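Local coordinates for putative gdp-fucose protein o-fucosyltransferase 1 (Caenorhabditis elegans, PDB 3ZY4), which is a putative protein O-fucosyltransferase, a member of the GT-B glycosyltransferase clan, at residues W99-A104 with D136-D141; K95-T100 with E164-L169; G145-Q150 with P175-S180; D38-L43 with R73-Q78. All blocks are in the same frame, centred on the assembly; numbering follows the deposited sequence.

Contact 1: residues W99-A104 with D136-D141. With SO4 (sulfate ion), chain E.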
loop_
_atom_site.group_PDB
_atom_site.type_symbol
_atom_site.label_atom_id
_atom_site.label_comp_id
_atom_site.label_asym_id
_atom_site.label_seq_id
_atom_site.Cartn_x
_atom_site.Cartn_y
_atom_site.Cartn_z
ATOM N N TRP A 99 3.914 2.134 4.508
ATOM C CA TRP A 99 3.816 3.583 4.233
ATOM C C TRP A 99 2.647 4.259 4.965
ATOM O O TRP A 99 2.777 5.385 5.480
ATOM C CB TRP A 99 3.624 3.815 2.738
ATOM C CG TRP A 99 4.847 3.586 1.903
ATOM C CD1 TRP A 99 5.278 2.434 1.426
ATOM C CD2 TRP A 99 5.809 4.577 1.502
ATOM N NE1 TRP A 99 6.435 2.593 0.690
ATOM C CE2 TRP A 99 6.784 3.917 0.726
ATOM C CE3 TRP A 99 5.933 5.950 1.714
ATOM C CZ2 TRP A 99 7.881 4.586 0.174
ATOM C CZ3 TRP A 99 6.994 6.620 1.145
ATOM C CH2 TRP A 99 7.959 5.938 0.383
ATOM N N THR A 100 1.507 3.580 4.979
ATOM C CA THR A 100 0.237 4.160 5.352
ATOM C C THR A 100 -0.754 3.039 5.697
ATOM O O THR A 100 -0.583 1.923 5.213
ATOM C CB THR A 100 -0.299 5.034 4.164
ATOM O OG1 THR A 100 -1.267 5.966 4.639
ATOM C CG2 THR A 100 -0.855 4.210 2.999
ATOM N N PRO A 101 -1.791 3.329 6.525
ATOM C CA PRO A 101 -2.798 2.263 6.690
ATOM C C PRO A 101 -3.596 1.993 5.413
ATOM O O PRO A 101 -3.963 2.933 4.664
ATOM C CB PRO A 101 -3.738 2.835 7.756
ATOM C CG PRO A 101 -3.513 4.345 7.734
ATOM C CD PRO A 101 -2.030 4.462 7.444
ATOM N N ARG A 102 -3.925 0.720 5.200
ATOM C CA ARG A 102 -4.695 0.334 4.022
ATOM C C ARG A 102 -5.865 -0.547 4.415
ATOM O O ARG A 102 -5.913 -1.132 5.521
ATOM C CB ARG A 102 -3.805 -0.372 2.998
ATOM C CG ARG A 102 -2.630 0.528 2.525
ATOM C CD ARG A 102 -1.713 -0.121 1.510
ATOM N NE ARG A 102 -2.223 -0.130 0.141
ATOM C CZ ARG A 102 -2.829 -1.181 -0.390
ATOM N NH1 ARG A 102 -2.999 -2.262 0.356
ATOM N NH2 ARG A 102 -3.262 -1.161 -1.638
ATOM N N GLN A 103 -6.832 -0.595 3.510
ATOM C CA GLN A 103 -7.991 -1.488 3.614
ATOM C C GLN A 103 -7.659 -2.942 3.209
ATOM O O GLN A 103 -7.166 -3.205 2.088
ATOM C CB GLN A 103 -9.087 -0.955 2.711
ATOM C CG GLN A 103 -10.297 -1.863 2.625
ATOM C CD GLN A 103 -10.952 -2.045 3.971
ATOM O OE1 GLN A 103 -11.351 -1.079 4.611
ATOM N NE2 GLN A 103 -11.110 -3.304 4.393
ATOM N N ALA A 104 -7.906 -3.880 4.124
ATOM C CA ALA A 104 -7.784 -5.314 3.787
ATOM C C ALA A 104 -8.699 -5.712 2.611
ATOM O O ALA A 104 -9.847 -5.269 2.509
ATOM C CB ALA A 104 -8.120 -6.174 5.014
ATOM N N ASP A 136 0.902 -1.793 13.927
ATOM C CA ASP A 136 1.566 -1.302 12.734
ATOM C C ASP A 136 2.156 0.062 13.041
ATOM O O ASP A 136 1.624 0.771 13.894
ATOM C CB ASP A 136 0.552 -1.176 11.597
ATOM C CG ASP A 136 0.078 -2.512 11.089
ATOM O OD1 ASP A 136 0.858 -3.474 11.112
ATOM O OD2 ASP A 136 -1.087 -2.609 10.643
ATOM N N GLU A 137 3.250 0.393 12.351
ATOM C CA GLU A 137 3.833 1.727 12.335
ATOM C C GLU A 137 3.979 2.168 10.899
ATOM O O GLU A 137 4.202 1.359 10.000
ATOM C CB GLU A 137 5.224 1.726 12.961
ATOM C CG GLU A 137 5.237 1.257 14.427
ATOM C CD GLU A 137 4.616 2.220 15.390
ATOM O OE1 GLU A 137 4.387 3.392 15.025
ATOM O OE2 GLU A 137 4.391 1.808 16.558
ATOM N N TYR A 138 3.896 3.472 10.695
ATOM C CA TYR A 138 3.931 4.003 9.338
ATOM C C TYR A 138 5.084 4.948 9.131
ATOM O O TYR A 138 5.496 5.670 10.049
ATOM C CB TYR A 138 2.616 4.693 9.008
ATOM C CG TYR A 138 1.417 3.804 9.309
ATOM C CD1 TYR A 138 1.186 2.621 8.588
ATOM C CD2 TYR A 138 0.552 4.126 10.358
ATOM C CE1 TYR A 138 0.098 1.776 8.910
ATOM C CE2 TYR A 138 -0.538 3.300 10.665
ATOM C CZ TYR A 138 -0.757 2.147 9.936
ATOM O OH TYR A 138 -1.833 1.366 10.266
ATOM N N PHE A 139 5.590 4.989 7.899
ATOM C CA PHE A 139 6.777 5.809 7.640
ATOM C C PHE A 139 6.583 6.830 6.534
ATOM O O PHE A 139 7.526 7.557 6.186
ATOM C CB PHE A 139 8.034 4.926 7.412
ATOM C CG PHE A 139 7.906 3.883 6.306
ATOM C CD1 PHE A 139 7.989 4.255 4.965
ATOM C CD2 PHE A 139 7.771 2.524 6.621
ATOM C CE1 PHE A 139 7.900 3.302 3.939
ATOM C CE2 PHE A 139 7.704 1.553 5.623
ATOM C CZ PHE A 139 7.755 1.936 4.259
ATOM N N GLY A 140 5.355 6.923 6.016
ATOM C CA GLY A 140 5.048 7.866 4.940
ATOM C C GLY A 140 5.410 9.315 5.259
ATOM O O GLY A 140 5.658 10.065 4.340
ATOM N N ASP A 141 5.414 9.720 6.531
ATOM C CA ASP A 141 5.753 11.122 6.881
ATOM C C ASP A 141 7.258 11.426 6.949
ATOM O O ASP A 141 7.665 12.587 7.087
ATOM C CB ASP A 141 5.033 11.615 8.144
ATOM C CG ASP A 141 5.484 10.902 9.402
ATOM O OD1 ASP A 141 6.530 10.234 9.359
ATOM O OD2 ASP A 141 4.792 11.014 10.441
HETATM S S SO4 E . 4.135 -1.203 1.914
HETATM O O1 SO4 E . 2.986 -0.398 2.299
HETATM O O2 SO4 E . 5.313 -0.607 2.551
HETATM O O3 SO4 E . 3.980 -2.577 2.368
HETATM O O4 SO4 E . 4.293 -1.157 0.452
#
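W99 meets F139 and G140 just where the chain leaves strand 96-98, and its indole takes the edge of the F139 ring on one face. The two form an inclined edge-to-face pair: CE1 of F139 stands 3.4 Å above the indole plane, and the planes lie at 56°. The same phenyl ring faces the tryptophan backbone, W99 CA lying 4.2 Å from the F139 ring centroid in a CH-pi contact. A chi1 of 55° on F139 places the ring with its edge to the indole and its face to W99 CA. On the main chain, G140 N gives a weak, bent hydrogen bond to W99 O at 3.0 Å. W99 N points to the sulfate, in a long, weak hydrogen bond to O1, while the sulfur lies at the indole edge, in its plane. Next, T100 contributes mainly backbone, its C 3.5 Å from Y138 CD1. P101 then lies across the tyrosine in a CH-pi contact: CD sits over the middle of the Y138 ring, 3.5 Å from the centroid and 7° off the normal, and P101 CB reaches Y138 OH at 3.5 Å. Further out, R102 and Q103 run on toward the second subunit, where Q103 bonds to G18 of that chain. The loop thus leaves strand 96-98 across the end of its parallel neighbour 136-138, with W157 of helix 153-160 also against F139.

Contact 2: residues K95-T100 with E164-L169. With SO4 (sulfate ion), chain E.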
loop_
_atom_site.group_PDB
_atom_site.type_symbol
_atom_site.label_atom_id
_atom_site.label_comp_id
_atom_site.label_asym_id
_atom_site.label_seq_id
_atom_site.Cartn_x
_atom_site.Cartn_y
_atom_site.Cartn_z
ATOM N N LYS A 95 5.954 -5.291 15.683
ATOM C CA LYS A 95 5.214 -4.326 14.878
ATOM C C LYS A 95 5.655 -4.345 13.427
ATOM O O LYS A 95 6.839 -4.468 13.146
ATOM C CB LYS A 95 5.380 -2.929 15.465
ATOM C CG LYS A 95 4.682 -2.805 16.821
ATOM C CD LYS A 95 4.978 -1.511 17.515
ATOM C CE LYS A 95 3.715 -1.112 18.288
ATOM N NZ LYS A 95 3.964 -0.717 19.676
ATOM N N ALA A 96 4.685 -4.252 12.513
ATOM C CA ALA A 96 4.997 -4.151 11.105
ATOM C C ALA A 96 5.057 -2.700 10.622
ATOM O O ALA A 96 4.451 -1.804 11.197
ATOM C CB ALA A 96 4.012 -4.966 10.282
ATOM N N PHE A 97 5.824 -2.479 9.559
ATOM C CA PHE A 97 6.134 -1.124 9.089
ATOM C C PHE A 97 5.763 -1.018 7.620
ATOM O O PHE A 97 6.203 -1.834 6.815
ATOM C CB PHE A 97 7.632 -0.839 9.232
ATOM C CG PHE A 97 8.072 -0.500 10.644
ATOM C CD1 PHE A 97 8.092 -1.481 11.646
ATOM C CD2 PHE A 97 8.493 0.781 10.949
ATOM C CE1 PHE A 97 8.508 -1.158 12.931
ATOM C CE2 PHE A 97 8.924 1.127 12.243
ATOM C CZ PHE A 97 8.927 0.162 13.233
ATOM N N CYS A 98 4.933 -0.030 7.281
ATOM C CA CYS A 98 4.527 0.213 5.892
ATOM C C CYS A 98 4.278 1.716 5.713
ATOM O O CYS A 98 4.414 2.494 6.666
ATOM C CB CYS A 98 3.287 -0.621 5.507
ATOM S SG CYS A 98 1.821 -0.210 6.459
ATOM N N TRP A 99 3.914 2.134 4.508
ATOM C CA TRP A 99 3.816 3.583 4.233
ATOM C C TRP A 99 2.647 4.259 4.965
ATOM O O TRP A 99 2.777 5.385 5.480
ATOM C CB TRP A 99 3.624 3.815 2.738
ATOM C CG TRP A 99 4.847 3.586 1.903
ATOM C CD1 TRP A 99 5.278 2.434 1.426
ATOM C CD2 TRP A 99 5.809 4.577 1.502
ATOM N NE1 TRP A 99 6.435 2.593 0.690
ATOM C CE2 TRP A 99 6.784 3.917 0.726
ATOM C CE3 TRP A 99 5.933 5.950 1.714
ATOM C CZ2 TRP A 99 7.881 4.586 0.174
ATOM C CZ3 TRP A 99 6.994 6.620 1.145
ATOM C CH2 TRP A 99 7.959 5.938 0.383
ATOM N N THR A 100 1.507 3.580 4.979
ATOM C CA THR A 100 0.237 4.160 5.352
ATOM C C THR A 100 -0.754 3.039 5.697
ATOM O O THR A 100 -0.583 1.923 5.213
ATOM C CB THR A 100 -0.299 5.034 4.164
ATOM O OG1 THR A 100 -1.267 5.966 4.639
ATOM C CG2 THR A 100 -0.855 4.210 2.999
ATOM N N GLU A 164 15.852 1.474 21.188
ATOM C CA GLU A 164 15.359 1.009 22.489
ATOM C C GLU A 164 13.917 0.531 22.382
ATOM O O GLU A 164 13.623 -0.626 22.709
ATOM C CB GLU A 164 15.487 2.095 23.560
ATOM C CG GLU A 164 14.895 1.696 24.933
ATOM C CD GLU A 164 15.087 2.756 25.999
ATOM O OE1 GLU A 164 15.476 3.888 25.643
ATOM O OE2 GLU A 164 14.853 2.460 27.196
ATOM N N GLU A 165 13.031 1.413 21.908
ATOM C CA GLU A 165 11.616 1.063 21.729
ATOM C C GLU A 165 11.420 0.205 20.490
ATOM O O GLU A 165 10.546 -0.685 20.471
ATOM C CB GLU A 165 10.714 2.310 21.661
ATOM C CG GLU A 165 9.210 2.001 21.627
ATOM C CD GLU A 165 8.326 3.241 21.590
ATOM O OE1 GLU A 165 8.843 4.376 21.721
ATOM O OE2 GLU A 165 7.102 3.074 21.411
ATOM N N TYR A 166 12.223 0.464 19.452
ATOM C CA TYR A 166 12.069 -0.248 18.176
ATOM C C TYR A 166 13.315 -1.003 17.719
ATOM O O TYR A 166 13.931 -0.638 16.711
ATOM C CB TYR A 166 11.631 0.701 17.065
ATOM C CG TYR A 166 10.335 1.415 17.336
ATOM C CD1 TYR A 166 9.114 0.793 17.124
ATOM C CD2 TYR A 166 10.341 2.712 17.845
ATOM C CE1 TYR A 166 7.917 1.469 17.385
ATOM C CE2 TYR A 166 9.165 3.390 18.099
ATOM C CZ TYR A 166 7.960 2.764 17.872
ATOM O OH TYR A 166 6.805 3.466 18.137
ATOM N N PRO A 167 13.658 -2.102 18.416
ATOM C CA PRO A 167 14.895 -2.804 18.060
ATOM C C PRO A 167 14.805 -3.497 16.722
ATOM O O PRO A 167 15.849 -3.844 16.157
ATOM C CB PRO A 167 15.070 -3.821 19.188
ATOM C CG PRO A 167 13.689 -4.025 19.711
ATOM C CD PRO A 167 12.995 -2.715 19.582
ATOM N N VAL A 168 13.583 -3.731 16.231
ATOM C CA VAL A 168 13.429 -4.353 14.929
ATOM C C VAL A 168 12.441 -3.546 14.089
ATOM O O VAL A 168 11.296 -3.365 14.476
ATOM C CB VAL A 168 12.940 -5.836 15.027
ATOM C CG1 VAL A 168 12.829 -6.426 13.640
ATOM C CG2 VAL A 168 13.897 -6.690 15.901
ATOM N N LEU A 169 12.902 -3.115 12.924
ATOM C CA LEU A 169 12.069 -2.538 11.895
ATOM C C LEU A 169 11.720 -3.694 10.981
ATOM O O LEU A 169 12.598 -4.150 10.264
ATOM C CB LEU A 169 12.917 -1.532 11.099
ATOM C CG LEU A 169 13.068 -0.101 11.605
ATOM C CD1 LEU A 169 12.636 0.228 13.049
ATOM C CD2 LEU A 169 14.388 0.502 11.165
HETATM S S SO4 E . 4.135 -1.203 1.914
HETATM O O1 SO4 E . 2.986 -0.398 2.299
HETATM O O2 SO4 E . 5.313 -0.607 2.551
HETATM O O3 SO4 E . 3.980 -2.577 2.368
HETATM O O4 SO4 E . 4.293 -1.157 0.452
HETATM O O HOH W 1 8.931 -4.457 14.988
#
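F97 carries the apolar part of this contact: with CG anti to its carbonyl carbon (chi1 -78°), the ring is sent across to L169 and Y166. Its far end does most of the touching: F97 CZ lies 3.7 Å from L169 CD1 and 3.9 Å from Y166 CD1, the tyrosine carbon coming in at the ring's edge. Over one face sits the leucine backbone, with L169 CA 4.3 Å from the F97 centroid in a CH-pi contact. K95 adds a looser apolar touch, its CD 4.2 Å from Y166 CE1, near the plane of the tyrosine ring. The polar link runs through water: one molecule donates to K95 O at 2.8 Å and to V168 O at 2.7 Å, bridging two main-chain carbonyls. F161 sets its ring edge-to-face with both F97 and Y166. Beyond the water bridge the parallel strands 96-98 and 168-171 pair directly, F97 with S172, as in the alpha/beta sheet of Rossmann-like domains of GT-B proteins.

Contact 3: residues G145-Q150 with P175-S180. With BTB (2-[bis-(2-hydroxy-ethyl)-amino]-2-hydroxymethyl-propane-1,3-diol), chain F.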
loop_
_atom_site.group_PDB
_atom_site.type_symbol
_atom_site.label_atom_id
_atom_site.label_comp_id
_atom_site.label_asym_id
_atom_site.label_seq_id
_atom_site.Cartn_x
_atom_site.Cartn_y
_atom_site.Cartn_z
ATOM N N GLY A 145 10.084 8.292 2.442
ATOM C CA GLY A 145 9.975 6.977 3.119
ATOM C C GLY A 145 11.340 6.322 3.357
ATOM O O GLY A 145 12.181 6.835 4.126
ATOM N N PHE A 146 11.585 5.202 2.671
ATOM C CA PHE A 146 12.862 4.491 2.807
ATOM C C PHE A 146 13.956 4.966 1.839
ATOM O O PHE A 146 15.026 4.365 1.778
ATOM C CB PHE A 146 12.634 2.956 2.657
ATOM C CG PHE A 146 11.806 2.583 1.456
ATOM C CD1 PHE A 146 12.247 2.874 0.158
ATOM C CD2 PHE A 146 10.581 1.927 1.617
ATOM C CE1 PHE A 146 11.462 2.540 -0.979
ATOM C CE2 PHE A 146 9.809 1.583 0.517
ATOM C CZ PHE A 146 10.236 1.877 -0.783
ATOM N N ASP A 147 13.723 6.051 1.101
ATOM C CA ASP A 147 14.718 6.487 0.117
ATOM C C ASP A 147 16.036 6.980 0.737
ATOM O O ASP A 147 17.131 6.672 0.231
ATOM C CB ASP A 147 14.130 7.525 -0.825
ATOM C CG ASP A 147 13.195 6.914 -1.830
ATOM O OD1 ASP A 147 13.137 5.670 -1.883
ATOM O OD2 ASP A 147 12.531 7.678 -2.566
ATOM N N LEU A 148 15.927 7.721 1.832
ATOM C CA LEU A 148 17.098 8.330 2.503
ATOM C C LEU A 148 17.783 9.286 1.544
ATOM O O LEU A 148 18.987 9.551 1.624
ATOM C CB LEU A 148 18.058 7.257 3.032
ATOM C CG LEU A 148 17.428 6.349 4.086
ATOM C CD1 LEU A 148 18.495 5.558 4.735
ATOM C CD2 LEU A 148 16.680 7.169 5.136
ATOM N N ASN A 149 16.958 9.827 0.662
ATOM C CA ASN A 149 17.356 10.595 -0.487
ATOM C C ASN A 149 17.328 12.063 -0.144
ATOM O O ASN A 149 17.872 12.900 -0.868
ATOM C CB ASN A 149 16.325 10.342 -1.590
ATOM C CG ASN A 149 16.960 10.133 -2.936
ATOM O OD1 ASN A 149 18.124 10.460 -3.142
ATOM N ND2 ASN A 149 16.198 9.584 -3.866
ATOM N N GLN A 150 16.660 12.365 0.965
ATOM C CA GLN A 150 16.250 13.721 1.274
ATOM C C GLN A 150 16.786 14.170 2.614
ATOM O O GLN A 150 16.994 13.362 3.518
ATOM C CB GLN A 150 14.728 13.836 1.232
ATOM C CG GLN A 150 14.134 13.284 -0.050
ATOM C CD GLN A 150 12.657 13.587 -0.221
ATOM O OE1 GLN A 150 12.130 14.568 0.312
ATOM N NE2 GLN A 150 11.982 12.747 -0.988
ATOM N N PRO A 175 11.944 -2.532 1.783
ATOM C CA PRO A 175 12.091 -1.066 1.876
ATOM C C PRO A 175 13.178 -0.554 0.877
ATOM O O PRO A 175 14.281 -0.124 1.282
ATOM C CB PRO A 175 12.523 -0.865 3.333
ATOM C CG PRO A 175 13.394 -2.092 3.621
ATOM C CD PRO A 175 12.579 -3.213 2.941
ATOM N N ALA A 176 12.831 -0.562 -0.415
ATOM C CA ALA A 176 13.755 -0.254 -1.489
ATOM C C ALA A 176 13.009 0.133 -2.752
ATOM O O ALA A 176 11.932 -0.379 -3.001
ATOM C CB ALA A 176 14.642 -1.426 -1.788
ATOM N N PRO A 177 13.578 1.045 -3.541
ATOM C CA PRO A 177 13.038 1.338 -4.872
ATOM C C PRO A 177 12.844 0.118 -5.784
ATOM O O PRO A 177 13.664 -0.822 -5.809
ATOM C CB PRO A 177 14.105 2.255 -5.488
ATOM C CG PRO A 177 14.716 2.914 -4.337
ATOM C CD PRO A 177 14.774 1.863 -3.255
ATOM N N PHE A 178 11.772 0.166 -6.564
ATOM C CA PHE A 178 11.615 -0.766 -7.666
ATOM C C PHE A 178 11.082 0.013 -8.854
ATOM O O PHE A 178 10.063 0.673 -8.723
ATOM C CB PHE A 178 10.667 -1.919 -7.360
ATOM C CG PHE A 178 10.555 -2.869 -8.501
ATOM C CD1 PHE A 178 11.570 -3.804 -8.727
ATOM C CD2 PHE A 178 9.495 -2.785 -9.406
ATOM C CE1 PHE A 178 11.523 -4.643 -9.844
ATOM C CE2 PHE A 178 9.445 -3.644 -10.530
ATOM C CZ PHE A 178 10.446 -4.569 -10.718
ATOM N N PRO A 179 11.766 -0.072 -10.011
ATOM C CA PRO A 179 13.027 -0.811 -10.184
ATOM C C PRO A 179 14.208 -0.113 -9.508
ATOM O O PRO A 179 14.108 1.069 -9.144
ATOM C CB PRO A 179 13.210 -0.823 -11.704
ATOM C CG PRO A 179 12.556 0.458 -12.142
ATOM C CD PRO A 179 11.345 0.595 -11.260
ATOM N N SER A 180 15.307 -0.839 -9.329
ATOM C CA SER A 180 16.441 -0.360 -8.553
ATOM C C SER A 180 17.057 0.883 -9.210
ATOM O O SER A 180 17.000 1.053 -10.446
ATOM C CB SER A 180 17.511 -1.454 -8.411
ATOM O OG SER A 180 18.031 -1.809 -9.695
HETATM C C1 BTB F . 9.875 7.374 -3.801
HETATM O O1 BTB F . 9.822 7.449 -2.363
HETATM C C2 BTB F . 8.919 6.404 -4.482
HETATM C C3 BTB F . 7.449 6.377 -4.098
HETATM O O3 BTB F . 7.391 5.344 -3.123
HETATM N N BTB F . 9.310 4.993 -4.639
HETATM C C5 BTB F . 10.244 4.446 -3.612
HETATM C C6 BTB F . 11.719 4.647 -3.888
HETATM O O6 BTB F . 12.039 4.561 -5.283
HETATM C C7 BTB F . 9.656 4.822 -6.050
HETATM C C8 BTB F . 9.482 3.366 -6.478
HETATM O O8 BTB F . 10.812 2.922 -6.749
HETATM O O HOH W 2 15.688 2.185 0.321
#
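This is a buried contact between two loops, one following strand 136-138 and the other following strand 168-171, in which an aromatic ring covers a peptide group. The F146 ring lies flat against the P175-A176 peptide: A176 N is 3.3 Å above the ring plane, over its centre, and P175 C lies over the same face nearer the rim. A chi1 of 49° swings the phenyl over its own backbone and presents that face. At one side P175 CB packs 3.8 Å from F146 CD2; at the other P177 CD is 4.1 Å from F146 CE1. A water joins the loops as well, donating to F146 O at 2.7 Å and to P175 O at 2.9 Å. The bound BTB, probably from the crystallisation liquor, accepts from F178 N through its O8 at 2.9 Å, but its placement beside D147 is doubtful. Around the pair, W99 stacks edge-to-face with F146, L148 packs on helix 20-37, and F178 reaches N22 of that helix and T335 of helix 335-346.

Contact 4: residues D38-L43 with R73-Q78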
loop_
_atom_site.group_PDB
_atom_site.type_symbol
_atom_site.label_atom_id
_atom_site.label_comp_id
_atom_site.label_asym_id
_atom_site.label_seq_id
_atom_site.Cartn_x
_atom_site.Cartn_y
_atom_site.Cartn_z
ATOM N N ASP A 38 22.494 2.154 9.593
ATOM C CA ASP A 38 23.480 1.510 10.486
ATOM C C ASP A 38 22.801 0.524 11.433
ATOM O O ASP A 38 23.156 0.388 12.603
ATOM C CB ASP A 38 24.336 2.540 11.258
ATOM C CG ASP A 38 25.622 1.935 11.820
ATOM O OD1 ASP A 38 26.095 0.916 11.275
ATOM O OD2 ASP A 38 26.169 2.490 12.807
ATOM N N ARG A 39 21.819 -0.184 10.896
ATOM C CA ARG A 39 21.204 -1.293 11.604
ATOM C C ARG A 39 21.621 -2.577 10.912
ATOM O O ARG A 39 21.835 -2.588 9.711
ATOM C CB ARG A 39 19.671 -1.194 11.551
ATOM C CG ARG A 39 19.091 -0.087 12.445
ATOM C CD ARG A 39 17.584 -0.203 12.414
ATOM N NE ARG A 39 16.921 0.684 13.371
ATOM C CZ ARG A 39 16.149 0.264 14.363
ATOM N NH1 ARG A 39 15.886 -1.032 14.515
ATOM N NH2 ARG A 39 15.585 1.143 15.169
ATOM N N THR A 40 21.725 -3.653 11.677
ATOM C CA THR A 40 22.028 -4.982 11.133
ATOM C C THR A 40 20.878 -5.471 10.263
ATOM O O THR A 40 19.702 -5.379 10.665
ATOM C CB THR A 40 22.200 -6.019 12.233
ATOM O OG1 THR A 40 23.369 -5.729 12.990
ATOM C CG2 THR A 40 22.346 -7.450 11.618
ATOM N N LEU A 41 21.211 -5.987 9.081
ATOM C CA LEU A 41 20.178 -6.447 8.160
ATOM C C LEU A 41 20.003 -7.936 8.378
ATOM O O LEU A 41 20.970 -8.684 8.267
ATOM C CB LEU A 41 20.551 -6.144 6.674
ATOM C CG LEU A 41 19.450 -6.650 5.714
ATOM C CD1 LEU A 41 18.084 -5.988 5.983
ATOM C CD2 LEU A 41 19.876 -6.502 4.217
ATOM N N VAL A 42 18.776 -8.369 8.662
ATOM C CA VAL A 42 18.436 -9.802 8.644
ATOM C C VAL A 42 18.253 -10.238 7.189
ATOM O O VAL A 42 17.409 -9.714 6.453
ATOM C CB VAL A 42 17.135 -10.081 9.401
ATOM C CG1 VAL A 42 16.869 -11.563 9.421
ATOM C CG2 VAL A 42 17.205 -9.538 10.817
ATOM N N LEU A 43 19.070 -11.195 6.773
ATOM C CA LEU A 43 19.093 -11.604 5.400
ATOM C C LEU A 43 17.797 -12.354 5.156
ATOM O O LEU A 43 17.375 -13.123 6.004
ATOM C CB LEU A 43 20.304 -12.484 5.140
ATOM C CG LEU A 43 21.629 -11.715 5.225
ATOM C CD1 LEU A 43 22.823 -12.691 5.389
ATOM C CD2 LEU A 43 21.770 -10.901 3.961
ATOM N N ARG A 73 26.750 -4.851 7.847
ATOM C CA ARG A 73 26.472 -5.828 8.897
ATOM C C ARG A 73 25.162 -6.630 8.637
ATOM O O ARG A 73 24.099 -6.061 8.377
ATOM C CB ARG A 73 26.386 -5.105 10.231
ATOM C CG ARG A 73 26.249 -5.998 11.434
ATOM C CD ARG A 73 26.430 -5.151 12.712
ATOM N NE ARG A 73 27.825 -5.156 13.156
ATOM C CZ ARG A 73 28.433 -4.146 13.776
ATOM N NH1 ARG A 73 27.778 -3.018 14.024
ATOM N NH2 ARG A 73 29.710 -4.268 14.151
ATOM N N VAL A 74 25.266 -7.957 8.712
ATOM C CA VAL A 74 24.143 -8.848 8.417
ATOM C C VAL A 74 24.071 -9.983 9.432
ATOM O O VAL A 74 25.084 -10.375 10.033
ATOM C CB VAL A 74 24.241 -9.471 6.959
ATOM C CG1 VAL A 74 24.029 -8.426 5.871
ATOM C CG2 VAL A 74 25.598 -10.172 6.738
ATOM N N VAL A 75 22.884 -10.543 9.590
ATOM C CA VAL A 75 22.763 -11.844 10.259
ATOM C C VAL A 75 21.848 -12.694 9.382
ATOM O O VAL A 75 20.992 -12.167 8.659
ATOM C CB VAL A 75 22.188 -11.752 11.694
ATOM C CG1 VAL A 75 23.168 -11.076 12.678
ATOM C CG2 VAL A 75 20.863 -10.994 11.693
ATOM N N THR A 76 22.022 -14.011 9.416
ATOM C CA THR A 76 21.035 -14.849 8.726
ATOM C C THR A 76 19.694 -14.851 9.471
ATOM O O THR A 76 19.624 -14.482 10.645
ATOM C CB THR A 76 21.540 -16.301 8.553
ATOM O OG1 THR A 76 21.584 -16.947 9.829
ATOM C CG2 THR A 76 22.953 -16.285 7.913
ATOM N N MET A 77 18.639 -15.272 8.773
ATOM C CA MET A 77 17.313 -15.435 9.376
ATOM C C MET A 77 17.426 -16.456 10.502
ATOM O O MET A 77 16.871 -16.262 11.577
ATOM C CB MET A 77 16.299 -15.934 8.320
ATOM C CG MET A 77 14.867 -15.985 8.848
ATOM S SD MET A 77 14.258 -14.302 9.285
ATOM C CE MET A 77 13.919 -13.686 7.658
ATOM N N GLN A 78 18.214 -17.508 10.279
ATOM C CA GLN A 78 18.461 -18.512 11.328
ATOM C C GLN A 78 19.055 -17.950 12.617
ATOM O O GLN A 78 18.560 -18.239 13.708
ATOM C CB GLN A 78 19.319 -19.665 10.800
ATOM C CG GLN A 78 18.527 -20.649 9.964
ATOM C CD GLN A 78 17.789 -21.628 10.831
ATOM O OE1 GLN A 78 16.757 -22.158 10.442
ATOM N NE2 GLN A 78 18.308 -21.862 12.024
HETATM O O HOH W 3 24.862 -1.837 13.135
HETATM O O HOH W 4 23.745 -3.455 8.124
HETATM O O HOH W 5 19.047 -16.034 5.862
#
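L43 and V74 form the apolar centre, with the leucine's branched end laid against the valine: CD1 is 3.9 Å from V74 CB, and CD2 reaches V74 CG1. V68 of helix 65-68 packs on both. On the sheet face that carries V42 and V75, their CG2 methyls meet at 4.0 Å, and T40 CG2 joins V75 CG2. M77, its chain bent at chi2 (64°) and chi3 (77°), brings its SD within 3.8 Å of V42 CG1. These side chains flank a parallel ladder, strand 40-48 beside strand 74-75, in the alpha/beta sheet of a Rossmann-like domain. The backbone hydrogen bonds run from L41 N to R73 O, V75 N to L41 O and L43 N to V75 O. T76 then caps helix 77-88 at its N-terminus, and a water accepts from M77 N while donating weakly to L43 O. Toward the other end, a water donates to both R39 O and R73 O, each at 2.6 Å. T40 OG1 lies 3.1 Å from R73 CD and is hydrogen-bonded to D6, and the R39 guanidinium to Y166 O. At D38, the C-prime residue of a Schellman motif ending helix 20-37, a water donates to D38 O and accepts from R73 NH1 at 3.3 Å.

Along the chain contact 4 closes first; contacts 1 and 2 then share W99 and T100, and contact 3 opens after contact 1, its segments alternating with those of contact 2. Contacts 1, 2 and 4 reach one mixed sheet, in which strand 96-98 lies between 136-138 and 168-171. Contacts 1 and 2, centres about 11 Å apart, are probably tied by a hydrogen bond from E137 N to A96 O. Contacts 2 and 4, centres about 15 Å apart, meet through R39 and Y166. Contact 3, its centre about 16 Å from that of contact 1, joins it where F146 meets W99. The sheet thus runs from contact 4, which the second subunit does not touch, to the side where the two chains meet.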